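Soluble lytic murein transglycosylase (Pseudomonas aeruginosa, PDB 5OHU) cleaves the glycan strands of peptidoglycan as a soluble lytic transglycosylase, a lyase that acts both exolytically and endolytically. Local coordinates at residues E150-Q159 against K180-A188; T530-L538 against R552-Q560. All coordinates share one frame; numbering follows the deposited sequence.

Overall arrangement
The two contacts lie in different parts of a mainly helical chain, on opposite sides of its centre, with their own centres about 50 Å apart and their nearest atoms about 34 Å apart. Contact 1 joins helix 142-153 and the loop after it to helix 178-190; contact 2 lies inside the lysozyme-like transglycosylase SLT domain. In sequence they follow in series, contact 1 closing before contact 2 opens, and nothing in one touches the other. They also differ in chemistry: 150-159 and 180-188 are joined by an arginine, a tryptophan and a bound phosphate, whereas 530-538 and 552-560 meet mainly through apolar side chains, with water bridging at one side.

Contact 1 (E150-Q159 against K180-A188); sequences ERLWLVGKSQ and KVWKRLKLA. With PO4 (phosphate ion), chain B.
Arg184 crosses the indole of Trp153 at about a right angle, its CD lying 3.8 Å from the centroid of the six-membered ring of Trp153 in a CH-pi contact. Farther out, the guanidinium makes a cation-pi contact with the same face, the two planes turned 63° apart. The chain reaches this far because it is fully extended, with CG anti to the backbone N (chi1 -167°). In the plane of the guanidinium, Arg184 NE donates to Val155 O at 2.9 Å, almost straight at 165°, and Arg184 NH2 gives one hydrogen to Lys157 O, also at 2.9 Å. Its remaining edge grips a phosphate ion, probably from the crystallisation liquor: NH1 binds O3 and NH2 binds O2, which also accepts from Gln159 N at 2.7 Å. Together these bonds fix the rotation of the guanidinium. This is an all-helical array, in which helix 142-153 ends in an inverse gamma turn centred on Leu154 and the loop after it runs alongside helix 178-190, from Arg184 to Ala188. In the indole plane, Trp153 NE1 donates to Lys180 O at 3.0 Å, coming from above the carbonyl plane, while Arg184 N approaches that oxygen from the opposite face. Leu154 CD2 presses on Lys183 CB at a tight 3.5 Å. At the outer edge Glu150 OE1 forms a salt bridge with Lys180 NZ, 3.6 Å away, and that ammonium also bonds to Gln175 O.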
ATOM      1  N   GLU A 150      26.978  -8.925  -0.974  1.00 22.95           N
ATOM      2  CA  GLU A 150      26.108  -9.804  -1.749  1.00 28.42           C
ATOM      3  C   GLU A 150      24.654  -9.386  -1.621  1.00 29.07           C
ATOM      4  O   GLU A 150      23.928  -9.326  -2.619  1.00 35.20           O
ATOM      5  CB  GLU A 150      26.293 -11.251  -1.305  1.00 36.39           C
ATOM      6  CG  GLU A 150      25.577 -12.257  -2.179  1.00 49.64           C
ATOM      7  CD  GLU A 150      26.179 -13.638  -2.066  1.00 60.51           C
ATOM      8  OE1 GLU A 150      27.424 -13.751  -2.092  1.00 63.14           O
ATOM      9  OE2 GLU A 150      25.409 -14.609  -1.946  1.00 69.35           O
ATOM     10  N   ARG A 151      24.218  -9.067  -0.401  1.00 28.97           N
ATOM     11  CA  ARG A 151      22.838  -8.629  -0.195  1.00 32.50           C
ATOM     12  C   ARG A 151      22.535  -7.346  -0.968  1.00 19.89           C
ATOM     13  O   ARG A 151      21.454  -7.195  -1.548  1.00 22.97           O
ATOM     14  CB  ARG A 151      22.577  -8.431   1.299  1.00 30.47           C
ATOM     15  CG  ARG A 151      21.165  -7.966   1.631  1.00 46.94           C
ATOM     16  CD  ARG A 151      21.007  -7.629   3.115  1.00 57.57           C
ATOM     17  NE  ARG A 151      21.809  -6.473   3.527  1.00 65.37           N
ATOM     18  CZ  ARG A 151      21.395  -5.206   3.476  1.00 70.30           C
ATOM     19  NH1 ARG A 151      20.180  -4.908   3.022  1.00 66.44           N
ATOM     20  NH2 ARG A 151      22.201  -4.228   3.880  1.00 71.50           N
ATOM     21  N   LEU A 152      23.459  -6.393  -0.961  1.00 13.92           N
ATOM     22  CA  LEU A 152      23.240  -5.189  -1.747  1.00 13.63           C
ATOM     23  C   LEU A 152      23.444  -5.439  -3.229  1.00 19.56           C
ATOM     24  O   LEU A 152      22.924  -4.675  -4.050  1.00 17.84           O
ATOM     25  CB  LEU A 152      24.165  -4.064  -1.278  1.00 17.00           C
ATOM     26  CG  LEU A 152      23.756  -3.570   0.107  1.00 28.45           C
ATOM     27  CD1 LEU A 152      24.968  -2.982   0.840  1.00 28.22           C
ATOM     28  CD2 LEU A 152      22.649  -2.560  -0.037  1.00 32.40           C
ATOM     29  N   TRP A 153      24.208  -6.476  -3.580  1.00 16.59           N
ATOM     30  CA  TRP A 153      24.458  -6.778  -4.981  1.00 16.72           C
ATOM     31  C   TRP A 153      23.259  -7.480  -5.603  1.00 24.09           C
ATOM     32  O   TRP A 153      22.929  -7.224  -6.767  1.00 21.36           O
ATOM     33  CB  TRP A 153      25.723  -7.636  -5.122  1.00 20.57           C
ATOM     34  CG  TRP A 153      25.891  -8.214  -6.499  1.00 24.57           C
ATOM     35  CD1 TRP A 153      25.516  -9.461  -6.927  1.00 22.55           C
ATOM     36  CD2 TRP A 153      26.464  -7.555  -7.636  1.00 23.23           C
ATOM     37  NE1 TRP A 153      25.823  -9.616  -8.254  1.00 19.47           N
ATOM     38  CE2 TRP A 153      26.402  -8.462  -8.718  1.00 18.06           C
ATOM     39  CE3 TRP A 153      27.013  -6.281  -7.845  1.00 19.63           C
ATOM     40  CZ2 TRP A 153      26.856  -8.135  -9.991  1.00 13.74           C
ATOM     41  CZ3 TRP A 153      27.465  -5.953  -9.101  1.00 21.28           C
ATOM     42  CH2 TRP A 153      27.391  -6.879 -10.164  1.00 18.96           C
ATOM     43  N   LEU A 154      22.573  -8.335  -4.833  1.00 17.80           N
ATOM     44  CA  LEU A 154      21.479  -9.151  -5.373  1.00 13.08           C
ATOM     45  C   LEU A 154      20.188  -8.339  -5.380  1.00 22.68           C
ATOM     46  O   LEU A 154      19.231  -8.602  -4.648  1.00 21.18           O
ATOM     47  CB  LEU A 154      21.326 -10.442  -4.583  1.00 16.57           C
ATOM     48  CG  LEU A 154      22.386 -11.448  -5.037  1.00 20.62           C
ATOM     49  CD1 LEU A 154      22.392 -12.710  -4.172  1.00 15.07           C
ATOM     50  CD2 LEU A 154      22.182 -11.756  -6.512  1.00 16.11           C
ATOM     51  N   VAL A 155      20.178  -7.344  -6.262  1.00 14.74           N
ATOM     52  CA  VAL A 155      19.108  -6.374  -6.365  1.00 16.13           C
ATOM     53  C   VAL A 155      18.960  -6.022  -7.839  1.00 22.52           C
ATOM     54  O   VAL A 155      19.958  -5.818  -8.539  1.00 24.46           O
ATOM     55  CB  VAL A 155      19.401  -5.109  -5.518  1.00 22.84           C
ATOM     56  CG1 VAL A 155      18.383  -4.057  -5.799  1.00 20.38           C
ATOM     57  CG2 VAL A 155      19.397  -5.421  -4.004  1.00 23.59           C
ATOM     58  N   GLY A 156      17.712  -5.929  -8.302  1.00 19.56           N
ATOM     59  CA  GLY A 156      17.376  -5.757  -9.698  1.00 23.68           C
ATOM     60  C   GLY A 156      17.398  -4.348 -10.239  1.00 21.58           C
ATOM     61  O   GLY A 156      16.994  -4.138 -11.383  1.00 29.09           O
ATOM     62  N   LYS A 157      17.878  -3.382  -9.466  1.00 28.85           N
ATOM     63  CA  LYS A 157      17.946  -1.982  -9.852  1.00 22.74           C
ATOM     64  C   LYS A 157      19.370  -1.475  -9.679  1.00 24.41           C
ATOM     65  O   LYS A 157      20.194  -2.088  -8.991  1.00 22.89           O
ATOM     66  CB  LYS A 157      16.972  -1.129  -9.020  1.00 32.64           C
ATOM     67  CG  LYS A 157      17.205  -1.175  -7.515  1.00 39.46           C
ATOM     68  CD  LYS A 157      16.109  -0.436  -6.743  1.00 50.70           C
ATOM     69  CE  LYS A 157      16.613   0.870  -6.116  1.00 65.34           C
ATOM     70  NZ  LYS A 157      17.459   0.663  -4.895  1.00 72.94           N
ATOM     71  N   SER A 158      19.663  -0.358 -10.334  1.00 19.50           N
ATOM     72  CA  SER A 158      20.964   0.262 -10.166  1.00 29.69           C
ATOM     73  C   SER A 158      21.122   0.797  -8.745  1.00 28.43           C
ATOM     74  O   SER A 158      20.198   1.388  -8.174  1.00 25.41           O
ATOM     75  CB  SER A 158      21.146   1.379 -11.182  1.00 36.76           C
ATOM     76  OG  SER A 158      20.950   0.880 -12.487  1.00 43.66           O
ATOM     77  N   GLN A 159      22.283   0.564  -8.174  1.00 21.73           N
ATOM     78  CA  GLN A 159      22.594   0.967  -6.822  1.00 21.98           C
ATOM     79  C   GLN A 159      23.432   2.242  -6.827  1.00 26.00           C
ATOM     80  O   GLN A 159      24.043   2.599  -7.838  1.00 32.83           O
ATOM     81  CB  GLN A 159      23.340  -0.162  -6.097  1.00 22.51           C
ATOM     82  CG  GLN A 159      22.520  -1.430  -5.791  1.00 13.44           C
ATOM     83  CD  GLN A 159      21.346  -1.233  -4.781  1.00 23.14           C
ATOM     84  OE1 GLN A 159      20.591  -0.263  -4.841  1.00 27.30           O
ATOM     85  NE2 GLN A 159      21.233  -2.157  -3.836  1.00 19.76           N
ATOM     86  N   LYS A 180      26.974 -15.197  -9.500  1.00 25.36           N
ATOM     87  CA  LYS A 180      26.377 -14.032  -8.844  1.00 22.19           C
ATOM     88  C   LYS A 180      26.031 -12.931  -9.839  1.00 21.58           C
ATOM     89  O   LYS A 180      25.049 -12.206  -9.638  1.00 20.85           O
ATOM     90  CB  LYS A 180      27.317 -13.487  -7.769  1.00 23.55           C
ATOM     91  CG  LYS A 180      27.621 -14.488  -6.677  1.00 24.86           C
ATOM     92  CD  LYS A 180      28.727 -13.971  -5.786  1.00 30.11           C
ATOM     93  CE  LYS A 180      29.025 -14.930  -4.657  1.00 24.71           C
ATOM     94  NZ  LYS A 180      30.309 -14.566  -3.998  1.00 24.60           N
ATOM     95  N   VAL A 181      26.826 -12.770 -10.899  1.00 14.04           N
ATOM     96  CA  VAL A 181      26.415 -11.900 -11.996  1.00 23.71           C
ATOM     97  C   VAL A 181      25.108 -12.399 -12.591  1.00 24.62           C
ATOM     98  O   VAL A 181      24.167 -11.628 -12.819  1.00 18.19           O
ATOM     99  CB  VAL A 181      27.515 -11.822 -13.070  1.00 26.26           C
ATOM    100  CG1 VAL A 181      27.120 -10.811 -14.160  1.00 14.12           C
ATOM    101  CG2 VAL A 181      28.846 -11.455 -12.440  1.00 14.34           C
ATOM    102  N   TRP A 182      25.037 -13.709 -12.840  1.00 23.46           N
ATOM    103  CA  TRP A 182      23.838 -14.311 -13.408  1.00 17.75           C
ATOM    104  C   TRP A 182      22.611 -14.075 -12.530  1.00 18.80           C
ATOM    105  O   TRP A 182      21.563 -13.648 -13.025  1.00 19.35           O
ATOM    106  CB  TRP A 182      24.071 -15.805 -13.632  1.00 24.03           C
ATOM    107  CG  TRP A 182      22.890 -16.507 -14.253  1.00 22.15           C
ATOM    108  CD1 TRP A 182      21.958 -17.256 -13.602  1.00 23.38           C
ATOM    109  CD2 TRP A 182      22.514 -16.507 -15.637  1.00 16.68           C
ATOM    110  NE1 TRP A 182      21.026 -17.735 -14.498  1.00 31.14           N
ATOM    111  CE2 TRP A 182      21.346 -17.294 -15.753  1.00 24.83           C
ATOM    112  CE3 TRP A 182      23.055 -15.931 -16.788  1.00 18.79           C
ATOM    113  CZ2 TRP A 182      20.707 -17.517 -16.982  1.00 23.57           C
ATOM    114  CZ3 TRP A 182      22.419 -16.149 -18.008  1.00 14.81           C
ATOM    115  CH2 TRP A 182      21.260 -16.938 -18.096  1.00 15.32           C
ATOM    116  N   LYS A 183      22.720 -14.344 -11.219  1.00 21.19           N
ATOM    117  CA  LYS A 183      21.593 -14.083 -10.327  1.00 14.90           C
ATOM    118  C   LYS A 183      21.104 -12.652 -10.451  1.00 23.16           C
ATOM    119  O   LYS A 183      19.893 -12.397 -10.478  1.00 27.06           O
ATOM    120  CB  LYS A 183      21.961 -14.303  -8.864  1.00 22.77           C
ATOM    121  CG  LYS A 183      21.803 -15.651  -8.233  1.00 33.43           C
ATOM    122  CD  LYS A 183      23.033 -16.438  -8.388  1.00 49.25           C
ATOM    123  CE  LYS A 183      23.030 -17.640  -7.458  1.00 54.71           C
ATOM    124  NZ  LYS A 183      21.671 -18.276  -7.484  1.00 60.52           N
ATOM    125  N   ARG A 184      22.026 -11.692 -10.462  1.00 21.38           N
ATOM    126  CA  ARG A 184      21.573 -10.312 -10.496  1.00 16.28           C
ATOM    127  C   ARG A 184      20.949  -9.987 -11.844  1.00 13.00           C
ATOM    128  O   ARG A 184      19.972  -9.235 -11.923  1.00 19.63           O
ATOM    129  CB  ARG A 184      22.722  -9.351 -10.183  1.00 13.18           C
ATOM    130  CG  ARG A 184      22.196  -7.949  -9.900  1.00 19.36           C
ATOM    131  CD  ARG A 184      23.284  -6.911  -9.826  1.00 17.85           C
ATOM    132  NE  ARG A 184      22.708  -5.612  -9.539  1.00 20.73           N
ATOM    133  CZ  ARG A 184      23.383  -4.463  -9.534  1.00 19.54           C
ATOM    134  NH1 ARG A 184      24.684  -4.435  -9.801  1.00 14.84           N
ATOM    135  NH2 ARG A 184      22.747  -3.340  -9.260  1.00 16.75           N
ATOM    136  N   LEU A 185      21.508 -10.541 -12.917  1.00 19.16           N
ATOM    137  CA  LEU A 185      20.896 -10.405 -14.233  1.00 16.16           C
ATOM    138  C   LEU A 185      19.437 -10.835 -14.193  1.00 18.27           C
ATOM    139  O   LEU A 185      18.553 -10.118 -14.669  1.00 16.98           O
ATOM    140  CB  LEU A 185      21.702 -11.227 -15.238  1.00 25.82           C
ATOM    141  CG  LEU A 185      21.315 -11.440 -16.704  1.00 29.81           C
ATOM    142  CD1 LEU A 185      20.536 -10.310 -17.279  1.00 19.85           C
ATOM    143  CD2 LEU A 185      22.612 -11.621 -17.493  1.00 29.14           C
ATOM    144  N   LYS A 186      19.164 -11.986 -13.584  1.00 25.62           N
ATOM    145  CA  LYS A 186      17.797 -12.478 -13.492  1.00 23.42           C
ATOM    146  C   LYS A 186      16.909 -11.480 -12.747  1.00 29.25           C
ATOM    147  O   LYS A 186      15.806 -11.141 -13.209  1.00 19.12           O
ATOM    148  CB  LYS A 186      17.824 -13.845 -12.812  1.00 19.82           C
ATOM    149  CG  LYS A 186      16.522 -14.607 -12.778  1.00 32.95           C
ATOM    150  CD  LYS A 186      16.750 -16.022 -12.231  1.00 40.09           C
ATOM    151  CE  LYS A 186      15.576 -16.497 -11.385  1.00 48.11           C
ATOM    152  NZ  LYS A 186      15.729 -17.914 -10.951  1.00 50.11           N
ATOM    153  N   LEU A 187      17.406 -10.955 -11.618  1.00 24.05           N
ATOM    154  CA  LEU A 187      16.653  -9.972 -10.846  1.00 17.38           C
ATOM    155  C   LEU A 187      16.417  -8.702 -11.646  1.00 18.57           C
ATOM    156  O   LEU A 187      15.345  -8.090 -11.548  1.00 18.87           O
ATOM    157  CB  LEU A 187      17.401  -9.639  -9.557  1.00 18.09           C
ATOM    158  CG  LEU A 187      17.537 -10.824  -8.616  1.00 21.73           C
ATOM    159  CD1 LEU A 187      18.473 -10.502  -7.450  1.00 17.43           C
ATOM    160  CD2 LEU A 187      16.150 -11.192  -8.118  1.00 17.31           C
ATOM    161  N   ALA A 188      17.421  -8.271 -12.414  1.00 17.22           N
ATOM    162  CA  ALA A 188      17.252  -7.074 -13.226  1.00 15.48           C
ATOM    163  C   ALA A 188      16.222  -7.312 -14.321  1.00 23.35           C
ATOM    164  O   ALA A 188      15.420  -6.423 -14.640  1.00 19.09           O
ATOM    165  CB  ALA A 188      18.595  -6.650 -13.826  1.00 12.78           C
TER
HETATM  166  P   PO4 B 701      25.562  -0.737  -9.892  1.00 47.47           P
HETATM  167  O1  PO4 B 701      25.683   0.089 -11.145  1.00 51.20           O
HETATM  168  O2  PO4 B 701      24.111  -0.864  -9.512  1.00 34.88           O
HETATM  169  O3  PO4 B 701      26.181  -2.093 -10.142  1.00 47.35           O
HETATM  170  O4  PO4 B 701      26.303  -0.065  -8.762  1.00 56.00           O

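Contact 2 (T530-L538 against R552-Q560); sequences TSRKFGIPL and RLGAAYLSQ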
ATOM      1  N   THR A 530     -17.925  15.406 -17.154  1.00 28.33           N
ATOM      2  CA  THR A 530     -19.111  15.453 -16.305  1.00 29.76           C
ATOM      3  C   THR A 530     -19.728  16.842 -16.317  1.00 30.66           C
ATOM      4  O   THR A 530     -20.953  16.994 -16.448  1.00 28.21           O
ATOM      5  CB  THR A 530     -18.737  15.045 -14.881  1.00 27.63           C
ATOM      6  OG1 THR A 530     -18.168  13.732 -14.903  1.00 29.11           O
ATOM      7  CG2 THR A 530     -19.965  15.036 -13.981  1.00 27.20           C
ATOM      8  N   SER A 531     -18.882  17.865 -16.230  1.00 27.64           N
ATOM      9  CA  SER A 531     -19.348  19.245 -16.277  1.00 28.42           C
ATOM     10  C   SER A 531     -20.115  19.532 -17.562  1.00 26.93           C
ATOM     11  O   SER A 531     -21.169  20.176 -17.539  1.00 28.53           O
ATOM     12  CB  SER A 531     -18.150  20.184 -16.131  1.00 21.31           C
ATOM     13  OG  SER A 531     -18.493  21.510 -16.481  1.00 31.26           O
ATOM     14  N   ARG A 532     -19.604  19.060 -18.699  1.00 32.34           N
ATOM     15  CA  ARG A 532     -20.310  19.317 -19.950  1.00 36.90           C
ATOM     16  C   ARG A 532     -21.582  18.486 -20.044  1.00 26.80           C
ATOM     17  O   ARG A 532     -22.600  18.965 -20.549  1.00 30.22           O
ATOM     18  CB  ARG A 532     -19.401  19.055 -21.151  1.00 43.68           C
ATOM     19  CG  ARG A 532     -18.155  19.927 -21.191  1.00 54.93           C
ATOM     20  CD  ARG A 532     -17.440  19.806 -22.528  1.00 67.63           C
ATOM     21  NE  ARG A 532     -15.984  19.867 -22.361  1.00 75.75           N
ATOM     22  CZ  ARG A 532     -15.193  18.802 -22.241  1.00 77.60           C
ATOM     23  NH1 ARG A 532     -15.725  17.586 -22.278  1.00 78.50           N
ATOM     24  NH2 ARG A 532     -13.880  18.958 -22.084  1.00 75.44           N
ATOM     25  N   LYS A 533     -21.545  17.246 -19.549  1.00 25.93           N
ATOM     26  CA  LYS A 533     -22.696  16.361 -19.669  1.00 21.01           C
ATOM     27  C   LYS A 533     -23.890  16.899 -18.889  1.00 22.61           C
ATOM     28  O   LYS A 533     -25.029  16.827 -19.357  1.00 23.92           O
ATOM     29  CB  LYS A 533     -22.324  14.959 -19.183  1.00 23.40           C
ATOM     30  CG  LYS A 533     -23.273  13.870 -19.643  1.00 31.00           C
ATOM     31  CD  LYS A 533     -23.420  13.928 -21.159  1.00 39.00           C
ATOM     32  CE  LYS A 533     -23.663  12.561 -21.760  1.00 44.12           C
ATOM     33  NZ  LYS A 533     -22.577  11.617 -21.445  1.00 49.24           N
ATOM     34  N   PHE A 534     -23.652  17.451 -17.702  1.00 30.17           N
ATOM     35  CA  PHE A 534     -24.748  17.881 -16.845  1.00 27.72           C
ATOM     36  C   PHE A 534     -25.041  19.369 -16.920  1.00 20.13           C
ATOM     37  O   PHE A 534     -26.043  19.803 -16.355  1.00 30.02           O
ATOM     38  CB  PHE A 534     -24.465  17.515 -15.388  1.00 24.92           C
ATOM     39  CG  PHE A 534     -24.576  16.051 -15.100  1.00 21.60           C
ATOM     40  CD1 PHE A 534     -23.528  15.188 -15.405  1.00 17.77           C
ATOM     41  CD2 PHE A 534     -25.736  15.532 -14.538  1.00 18.17           C
ATOM     42  CE1 PHE A 534     -23.618  13.829 -15.138  1.00 17.13           C
ATOM     43  CE2 PHE A 534     -25.845  14.175 -14.263  1.00 21.38           C
ATOM     44  CZ  PHE A 534     -24.779  13.317 -14.558  1.00 23.55           C
ATOM     45  N   GLY A 535     -24.207  20.159 -17.589  1.00 24.18           N
ATOM     46  CA  GLY A 535     -24.373  21.596 -17.509  1.00 23.92           C
ATOM     47  C   GLY A 535     -23.990  22.183 -16.163  1.00 33.28           C
ATOM     48  O   GLY A 535     -24.512  23.235 -15.784  1.00 37.20           O
ATOM     49  N   ILE A 536     -23.094  21.536 -15.436  1.00 30.61           N
ATOM     50  CA  ILE A 536     -22.609  22.026 -14.145  1.00 33.01           C
ATOM     51  C   ILE A 536     -21.364  22.871 -14.394  1.00 32.85           C
ATOM     52  O   ILE A 536     -20.373  22.331 -14.922  1.00 31.96           O
ATOM     53  CB  ILE A 536     -22.312  20.876 -13.184  1.00 32.53           C
ATOM     54  CG1 ILE A 536     -23.581  20.084 -12.877  1.00 30.14           C
ATOM     55  CG2 ILE A 536     -21.665  21.396 -11.901  1.00 26.59           C
ATOM     56  CD1 ILE A 536     -23.312  18.810 -12.111  1.00 31.51           C
ATOM     57  N   PRO A 537     -21.347  24.144 -14.020  1.00 35.78           N
ATOM     58  CA  PRO A 537     -20.199  25.005 -14.336  1.00 35.88           C
ATOM     59  C   PRO A 537     -18.929  24.563 -13.628  1.00 41.01           C
ATOM     60  O   PRO A 537     -18.942  24.238 -12.439  1.00 44.80           O
ATOM     61  CB  PRO A 537     -20.643  26.389 -13.846  1.00 33.94           C
ATOM     62  CG  PRO A 537     -22.146  26.326 -13.803  1.00 33.94           C
ATOM     63  CD  PRO A 537     -22.457  24.903 -13.412  1.00 36.40           C
ATOM     64  N   LEU A 538     -17.822  24.578 -14.373  1.00 41.22           N
ATOM     65  CA  LEU A 538     -16.498  24.256 -13.844  1.00 40.35           C
ATOM     66  C   LEU A 538     -15.502  25.236 -14.450  1.00 51.22           C
ATOM     67  O   LEU A 538     -15.139  25.097 -15.621  1.00 53.19           O
ATOM     68  CB  LEU A 538     -16.102  22.820 -14.171  1.00 32.26           C
ATOM     69  CG  LEU A 538     -14.671  22.448 -13.778  1.00 30.29           C
ATOM     70  CD1 LEU A 538     -14.488  22.655 -12.292  1.00 26.61           C
ATOM     71  CD2 LEU A 538     -14.337  21.010 -14.188  1.00 26.35           C
ATOM     72  N   ARG A 552     -20.449  18.372  -6.241  1.00 19.69           N
ATOM     73  CA  ARG A 552     -21.437  18.482  -7.308  1.00 19.73           C
ATOM     74  C   ARG A 552     -21.029  17.656  -8.520  1.00 24.58           C
ATOM     75  O   ARG A 552     -21.847  16.919  -9.085  1.00 24.92           O
ATOM     76  CB  ARG A 552     -21.629  19.944  -7.699  1.00 31.07           C
ATOM     77  CG  ARG A 552     -22.437  20.737  -6.694  1.00 36.47           C
ATOM     78  CD  ARG A 552     -22.348  22.212  -6.981  1.00 39.91           C
ATOM     79  NE  ARG A 552     -23.114  22.575  -8.159  1.00 47.81           N
ATOM     80  CZ  ARG A 552     -23.027  23.754  -8.763  1.00 63.30           C
ATOM     81  NH1 ARG A 552     -22.191  24.677  -8.297  1.00 67.09           N
ATOM     82  NH2 ARG A 552     -23.771  24.004  -9.835  1.00 62.71           N
ATOM     83  N   LEU A 553     -19.768  17.777  -8.944  1.00 21.64           N
ATOM     84  CA  LEU A 553     -19.274  16.960 -10.048  1.00 18.48           C
ATOM     85  C   LEU A 553     -19.112  15.506  -9.644  1.00 17.78           C
ATOM     86  O   LEU A 553     -19.407  14.611 -10.441  1.00 25.57           O
ATOM     87  CB  LEU A 553     -17.953  17.513 -10.577  1.00 18.61           C
ATOM     88  CG  LEU A 553     -18.142  18.934 -11.111  1.00 24.20           C
ATOM     89  CD1 LEU A 553     -16.813  19.648 -11.438  1.00 24.99           C
ATOM     90  CD2 LEU A 553     -19.020  18.858 -12.349  1.00 19.33           C
ATOM     91  N   GLY A 554     -18.651  15.245  -8.423  1.00 19.51           N
ATOM     92  CA  GLY A 554     -18.486  13.862  -8.003  1.00 17.90           C
ATOM     93  C   GLY A 554     -19.810  13.122  -7.892  1.00 20.86           C
ATOM     94  O   GLY A 554     -19.912  11.951  -8.273  1.00 17.28           O
ATOM     95  N   ALA A 555     -20.840  13.786  -7.359  1.00 19.30           N
ATOM     96  CA  ALA A 555     -22.158  13.160  -7.267  1.00 18.66           C
ATOM     97  C   ALA A 555     -22.714  12.862  -8.646  1.00 19.84           C
ATOM     98  O   ALA A 555     -23.297  11.793  -8.867  1.00 18.95           O
ATOM     99  CB  ALA A 555     -23.132  14.062  -6.500  1.00 18.47           C
ATOM    100  N   ALA A 556     -22.563  13.806  -9.579  1.00 17.28           N
ATOM    101  CA  ALA A 556     -23.038  13.589 -10.939  1.00 19.89           C
ATOM    102  C   ALA A 556     -22.326  12.405 -11.587  1.00 19.89           C
ATOM    103  O   ALA A 556     -22.970  11.491 -12.110  1.00 22.38           O
ATOM    104  CB  ALA A 556     -22.849  14.863 -11.766  1.00 17.67           C
ATOM    105  N   TYR A 557     -20.991  12.400 -11.556  1.00 19.49           N
ATOM    106  CA  TYR A 557     -20.252  11.281 -12.137  1.00 16.01           C
ATOM    107  C   TYR A 557     -20.637   9.960 -11.475  1.00 20.06           C
ATOM    108  O   TYR A 557     -20.878   8.958 -12.159  1.00 20.69           O
ATOM    109  CB  TYR A 557     -18.744  11.517 -12.017  1.00 22.17           C
ATOM    110  CG  TYR A 557     -17.980  10.310 -12.491  1.00 23.40           C
ATOM    111  CD1 TYR A 557     -17.847  10.054 -13.854  1.00 22.41           C
ATOM    112  CD2 TYR A 557     -17.409   9.427 -11.585  1.00 24.21           C
ATOM    113  CE1 TYR A 557     -17.166   8.950 -14.303  1.00 28.41           C
ATOM    114  CE2 TYR A 557     -16.725   8.313 -12.021  1.00 28.48           C
ATOM    115  CZ  TYR A 557     -16.608   8.081 -13.382  1.00 33.20           C
ATOM    116  OH  TYR A 557     -15.942   6.973 -13.836  1.00 34.95           O
ATOM    117  N   LEU A 558     -20.728   9.951 -10.147  1.00 18.83           N
ATOM    118  CA  LEU A 558     -21.132   8.749  -9.426  1.00 19.80           C
ATOM    119  C   LEU A 558     -22.508   8.260  -9.880  1.00 26.39           C
ATOM    120  O   LEU A 558     -22.750   7.048  -9.966  1.00 16.99           O
ATOM    121  CB  LEU A 558     -21.118   9.037  -7.926  1.00 17.69           C
ATOM    122  CG  LEU A 558     -21.404   7.904  -6.943  1.00 24.47           C
ATOM    123  CD1 LEU A 558     -20.453   6.738  -7.154  1.00 14.40           C
ATOM    124  CD2 LEU A 558     -21.298   8.436  -5.525  1.00 18.50           C
ATOM    125  N   SER A 559     -23.418   9.183 -10.202  1.00 15.28           N
ATOM    126  CA  SER A 559     -24.739   8.748 -10.641  1.00 17.60           C
ATOM    127  C   SER A 559     -24.694   8.143 -12.038  1.00 19.38           C
ATOM    128  O   SER A 559     -25.510   7.271 -12.350  1.00 22.74           O
ATOM    129  CB  SER A 559     -25.730   9.912 -10.584  1.00 15.74           C
ATOM    130  OG  SER A 559     -25.546  10.778 -11.686  1.00 19.98           O
ATOM    131  N   GLN A 560     -23.761   8.593 -12.885  1.00 22.73           N
ATOM    132  CA  GLN A 560     -23.561   7.970 -14.196  1.00 22.15           C
ATOM    133  C   GLN A 560     -23.074   6.530 -14.063  1.00 17.38           C
ATOM    134  O   GLN A 560     -23.578   5.621 -14.728  1.00 20.38           O
ATOM    135  CB  GLN A 560     -22.553   8.776 -15.018  1.00 18.25           C
ATOM    136  CG  GLN A 560     -23.134   9.987 -15.720  1.00 31.82           C
ATOM    137  CD  GLN A 560     -22.094  10.733 -16.555  1.00 43.96           C
ATOM    138  OE1 GLN A 560     -20.994  11.043 -16.085  1.00 37.76           O
ATOM    139  NE2 GLN A 560     -22.440  11.011 -17.808  1.00 52.18           N
TER
HETATM  140  O   HOH W   1     -18.914  12.209 -17.348  1.00 36.02           O
HETATM  141  O   HOH W   2     -19.816  11.600 -19.553  1.00 45.18           O
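Within the lysozyme-like transglycosylase SLT domain, the last turn of helix 524-534 and the loop after it pack on helix 547-564, the short segments crossing at 77° with their axes 9.8 Å apart. Thr530 is a knob set into the hole formed by Leu553, Ala556, Tyr557 and Gln560. Thr530 CG2, anti to the backbone N, touches Ala556 CB at 3.6 Å, leaving OG1 beside the backbone N, where it bonds to Thr526 O and lies against Tyr557 CB. On the same alanine, the ring of Phe534 is laid flat: Ala556 CB stands 3.6 Å from the ring centroid of Phe534, only 10° off the normal, a CH-pi contact over the middle of the face. The amide of Gln560 comes to the edge of that ring, its plane turned 75° from it. A water joins Gln560 OE1, 2.7 Å away, to Thr530 OG1, and a second accepts from Gln560 NE2 and, weakly, from Lys533 NZ, so both ends of the amide have a water partner. After Gly535, the first residue past the helix and one with positive phi, Ile536 slides alongside Leu553, Ile536 CG2 meeting Leu553 CD2 at 3.7 Å and also facing the guanidinium of Arg552. Ser531 OG donates to Ile536 O at 2.6 Å and ties the loop back to the helix. Leu538 crosses Leu553 at about a right angle, CD1 to CD1 3.9 Å, and also touches Ala527 and Lys528 of helix 524-534. Elsewhere on helix 547-564, Ala555 and Leu558 pack on helix 493-504, and Arg552 and Ala555 touch Glu485 of helix 479-488.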